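Local coordinates for protein demethylmenaquinone Methyltransferase (Thermus thermophilus, PDB 1J3L) that is an RraA-family protein of alpha/beta fold, named as a methyltransferase, that assembles from three copies of its chain, at residues P19-F31 with L101-A113. Numbering follows the deposited sequence.
Sequences PMVFKSFGGRARF and LREVPIGLLALAA
F25 N donates to L108 O (2.7 Å, 166° at the hydrogen), and K23 pairs with A110 through two backbone bonds, joining strand 23-24 antiparallel to strand 107-110. On one face of this pairing the F25 ring meets A110 obliquely, CE2 to A110 CB at 3.5 Å, while CE1 reaches A113 CB and F25 CB touches L101 CD1. With CG anti to its carbonyl carbon (chi1 -66°), F25 carries its ring along 110-113. On the other face, L109 spreads its branches, CD1 to the selenomethionine methyl of M20 and CD2 to S24, while the F31 ring turns its edge to L109 CG. One face of F31 lies against G107 CA, 3.8 Å from the ring centroid, a CH-pi contact in which no side chain stands between the G107 backbone and the ring. L111 CD2 similarly sits over one face of F22. Beyond the paired strands, G26 and G27 press close to the opposing backbone. G27 N and I106 N approach V104 O from opposite faces of its plane, the former at 2.9 Å. R28 N reaches I106 O from above the carbonyl plane, and its guanidinium edge makes a weak bond from NE to P105 O. Between the two segments, a water accepts a hydrogen bond from L108 N (2.7 Å), donates to R28 O (2.6 Å) and bonds S24 OG, bridging the backbones. Further out, strand 88-92 hydrogen-bonds G107 and L109, W82 of helix 75-83 packs on 104-106, and A113 makes backbone bonds to a neighbouring subunit. Strand 23-24 thus adds, within this chain, a short antiparallel strand beside the parallel strands 107-110 and 88-92 of the RraA-family alpha/beta fold.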
# COMPACT_ATOMS: atom_id res chain seq x y z
N PRO A 19 -7.81 5.83 8.91
CA PRO A 19 -7.90 4.64 8.07
C PRO A 19 -6.63 3.80 8.24
O PRO A 19 -5.60 4.30 8.69
CB PRO A 19 -8.03 5.22 6.66
CG PRO A 19 -7.27 6.53 6.77
CD PRO A 19 -7.71 7.06 8.10
N MSE A 20 -6.73 2.52 7.91
CA MSE A 20 -5.58 1.62 8.03
C MSE A 20 -4.64 1.82 6.85
O MSE A 20 -4.57 0.99 5.95
CB MSE A 20 -6.06 0.16 8.10
CG MSE A 20 -4.93 -0.84 8.34
SE MSE A 20 -3.52 -0.13 9.46
CE MSE A 20 -4.50 0.08 11.09
N VAL A 21 -3.93 2.95 6.85
CA VAL A 21 -2.98 3.29 5.80
C VAL A 21 -1.55 3.12 6.31
O VAL A 21 -0.59 3.63 5.74
CB VAL A 21 -3.20 4.73 5.31
CG1 VAL A 21 -4.60 4.87 4.74
CG2 VAL A 21 -3.01 5.72 6.46
N PHE A 22 -1.42 2.40 7.43
CA PHE A 22 -0.13 2.11 8.02
C PHE A 22 0.18 0.63 7.79
O PHE A 22 -0.73 -0.19 7.72
CB PHE A 22 -0.15 2.37 9.53
CG PHE A 22 -0.32 3.80 9.91
CD1 PHE A 22 -1.58 4.40 9.90
CD2 PHE A 22 0.78 4.57 10.31
CE1 PHE A 22 -1.75 5.73 10.29
CE2 PHE A 22 0.62 5.91 10.70
CZ PHE A 22 -0.64 6.49 10.69
N LYS A 23 1.45 0.27 7.66
CA LYS A 23 1.78 -1.13 7.48
C LYS A 23 1.95 -1.69 8.88
O LYS A 23 2.36 -0.97 9.79
CB LYS A 23 3.06 -1.28 6.67
CG LYS A 23 3.01 -0.57 5.32
CD LYS A 23 4.06 -1.08 4.35
CE LYS A 23 4.03 -0.28 3.05
NZ LYS A 23 4.79 -0.95 1.95
N SER A 24 1.61 -2.95 9.07
CA SER A 24 1.77 -3.57 10.37
C SER A 24 3.12 -4.27 10.38
O SER A 24 3.35 -5.21 9.62
CB SER A 24 0.63 -4.57 10.62
OG SER A 24 0.50 -4.87 11.99
N PHE A 25 4.01 -3.82 11.26
CA PHE A 25 5.35 -4.40 11.35
C PHE A 25 5.57 -5.23 12.63
O PHE A 25 6.49 -6.04 12.69
CB PHE A 25 6.41 -3.29 11.29
CG PHE A 25 6.47 -2.56 9.97
CD1 PHE A 25 7.14 -3.11 8.88
CD2 PHE A 25 5.89 -1.30 9.83
CE1 PHE A 25 7.24 -2.41 7.68
CE2 PHE A 25 5.99 -0.59 8.64
CZ PHE A 25 6.67 -1.15 7.56
N GLY A 26 4.74 -5.00 13.64
CA GLY A 26 4.90 -5.72 14.90
C GLY A 26 4.30 -7.11 14.92
O GLY A 26 3.66 -7.53 13.96
N GLY A 27 4.51 -7.83 16.02
CA GLY A 27 3.96 -9.17 16.13
C GLY A 27 2.49 -9.17 16.51
O GLY A 27 1.84 -10.22 16.47
N ARG A 28 1.95 -8.01 16.87
CA ARG A 28 0.53 -7.91 17.24
C ARG A 28 -0.21 -7.08 16.20
O ARG A 28 0.14 -5.92 15.96
CB ARG A 28 0.35 -7.24 18.61
CG ARG A 28 1.06 -7.91 19.77
CD ARG A 28 0.47 -9.26 20.14
NE ARG A 28 1.18 -9.81 21.29
CZ ARG A 28 0.97 -11.01 21.82
NH1 ARG A 28 0.04 -11.82 21.30
NH2 ARG A 28 1.68 -11.41 22.86
N ALA A 29 -1.24 -7.67 15.60
CA ALA A 29 -2.05 -6.96 14.61
C ALA A 29 -3.05 -6.09 15.36
O ALA A 29 -3.46 -5.03 14.88
CB ALA A 29 -2.78 -7.96 13.71
N ARG A 30 -3.43 -6.54 16.55
CA ARG A 30 -4.40 -5.80 17.36
C ARG A 30 -3.80 -5.45 18.72
O ARG A 30 -3.21 -6.29 19.39
CB ARG A 30 -5.67 -6.64 17.55
CG ARG A 30 -6.40 -6.95 16.26
CD ARG A 30 -7.61 -7.84 16.49
NE ARG A 30 -8.41 -8.00 15.28
CZ ARG A 30 -9.42 -8.85 15.15
NH1 ARG A 30 -9.77 -9.64 16.16
NH2 ARG A 30 -10.08 -8.93 14.00
N PHE A 31 -3.96 -4.18 19.09
CA PHE A 31 -3.46 -3.67 20.36
C PHE A 31 -4.21 -2.38 20.70
O PHE A 31 -4.87 -1.79 19.84
CB PHE A 31 -1.95 -3.38 20.27
CG PHE A 31 -1.59 -2.34 19.25
CD1 PHE A 31 -1.55 -2.64 17.90
CD2 PHE A 31 -1.28 -1.04 19.66
CE1 PHE A 31 -1.21 -1.67 16.94
CE2 PHE A 31 -0.93 -0.05 18.71
CZ PHE A 31 -0.90 -0.37 17.35
N LEU A 101 11.32 -6.48 13.80
CA LEU A 101 10.11 -5.90 14.37
C LEU A 101 8.99 -6.94 14.45
O LEU A 101 8.27 -7.00 15.45
CB LEU A 101 9.65 -4.70 13.54
CG LEU A 101 10.62 -3.51 13.38
CD1 LEU A 101 9.93 -2.42 12.58
CD2 LEU A 101 11.06 -2.96 14.75
N ARG A 102 8.87 -7.74 13.40
CA ARG A 102 7.84 -8.77 13.28
C ARG A 102 7.86 -9.79 14.42
O ARG A 102 6.84 -10.38 14.76
CB ARG A 102 8.00 -9.52 11.96
CG ARG A 102 6.88 -10.49 11.65
CD ARG A 102 5.65 -9.74 11.12
NE ARG A 102 4.52 -10.63 10.91
CZ ARG A 102 3.87 -11.26 11.89
NH1 ARG A 102 4.24 -11.09 13.15
NH2 ARG A 102 2.86 -12.07 11.60
N GLU A 103 9.03 -9.99 15.00
CA GLU A 103 9.22 -10.94 16.08
C GLU A 103 8.97 -10.43 17.50
O GLU A 103 9.05 -11.21 18.45
CB GLU A 103 10.64 -11.52 15.99
CG GLU A 103 10.80 -12.45 14.81
CD GLU A 103 12.23 -12.88 14.58
OE1 GLU A 103 12.91 -13.28 15.55
OE2 GLU A 103 12.67 -12.84 13.41
N VAL A 104 8.67 -9.14 17.64
CA VAL A 104 8.41 -8.56 18.96
C VAL A 104 6.90 -8.55 19.18
O VAL A 104 6.15 -8.02 18.36
CB VAL A 104 8.95 -7.11 19.04
CG1 VAL A 104 8.79 -6.56 20.46
CG2 VAL A 104 10.42 -7.08 18.62
N PRO A 105 6.44 -9.14 20.29
CA PRO A 105 5.00 -9.19 20.59
C PRO A 105 4.35 -7.91 21.08
O PRO A 105 3.84 -7.85 22.19
CB PRO A 105 4.89 -10.34 21.60
CG PRO A 105 6.19 -10.25 22.35
CD PRO A 105 7.21 -9.94 21.26
N ILE A 106 4.40 -6.89 20.23
CA ILE A 106 3.79 -5.59 20.50
C ILE A 106 3.26 -5.10 19.16
O ILE A 106 3.64 -5.61 18.11
CB ILE A 106 4.79 -4.53 21.01
CG1 ILE A 106 5.88 -4.28 19.95
CG2 ILE A 106 5.38 -4.95 22.34
CD1 ILE A 106 6.81 -3.14 20.30
N GLY A 107 2.36 -4.12 19.21
CA GLY A 107 1.83 -3.57 17.99
C GLY A 107 2.81 -2.55 17.46
O GLY A 107 3.40 -1.80 18.23
N LEU A 108 3.03 -2.55 16.14
CA LEU A 108 3.94 -1.60 15.51
C LEU A 108 3.49 -1.18 14.11
O LEU A 108 3.64 -1.93 13.14
CB LEU A 108 5.36 -2.19 15.45
CG LEU A 108 6.05 -2.45 16.78
CD1 LEU A 108 7.42 -3.07 16.53
CD2 LEU A 108 6.19 -1.14 17.56
N LEU A 109 2.94 0.02 14.01
CA LEU A 109 2.47 0.55 12.74
C LEU A 109 3.38 1.67 12.26
O LEU A 109 3.92 2.45 13.06
CB LEU A 109 1.05 1.10 12.86
CG LEU A 109 -0.01 0.19 13.49
CD1 LEU A 109 -1.39 0.88 13.47
CD2 LEU A 109 -0.03 -1.12 12.72
N ALA A 110 3.56 1.74 10.95
CA ALA A 110 4.38 2.78 10.36
C ALA A 110 3.94 2.91 8.91
O ALA A 110 3.23 2.05 8.40
CB ALA A 110 5.85 2.39 10.43
N LEU A 111 4.34 4.00 8.27
CA LEU A 111 3.97 4.23 6.88
C LEU A 111 4.86 3.39 5.97
O LEU A 111 4.45 2.97 4.89
CB LEU A 111 4.11 5.72 6.53
CG LEU A 111 3.15 6.65 7.28
CD1 LEU A 111 3.48 8.10 6.96
CD2 LEU A 111 1.71 6.32 6.91
N ALA A 112 6.08 3.12 6.44
CA ALA A 112 7.02 2.34 5.66
C ALA A 112 8.31 2.07 6.39
O ALA A 112 8.60 2.68 7.43
CB ALA A 112 7.33 3.06 4.35
N ALA A 113 9.07 1.13 5.86
CA ALA A 113 10.38 0.82 6.41
C ALA A 113 11.39 1.59 5.54
O ALA A 113 11.13 1.88 4.37
CB ALA A 113 10.65 -0.70 6.34
O HOH W 1 1.87 -4.53 14.64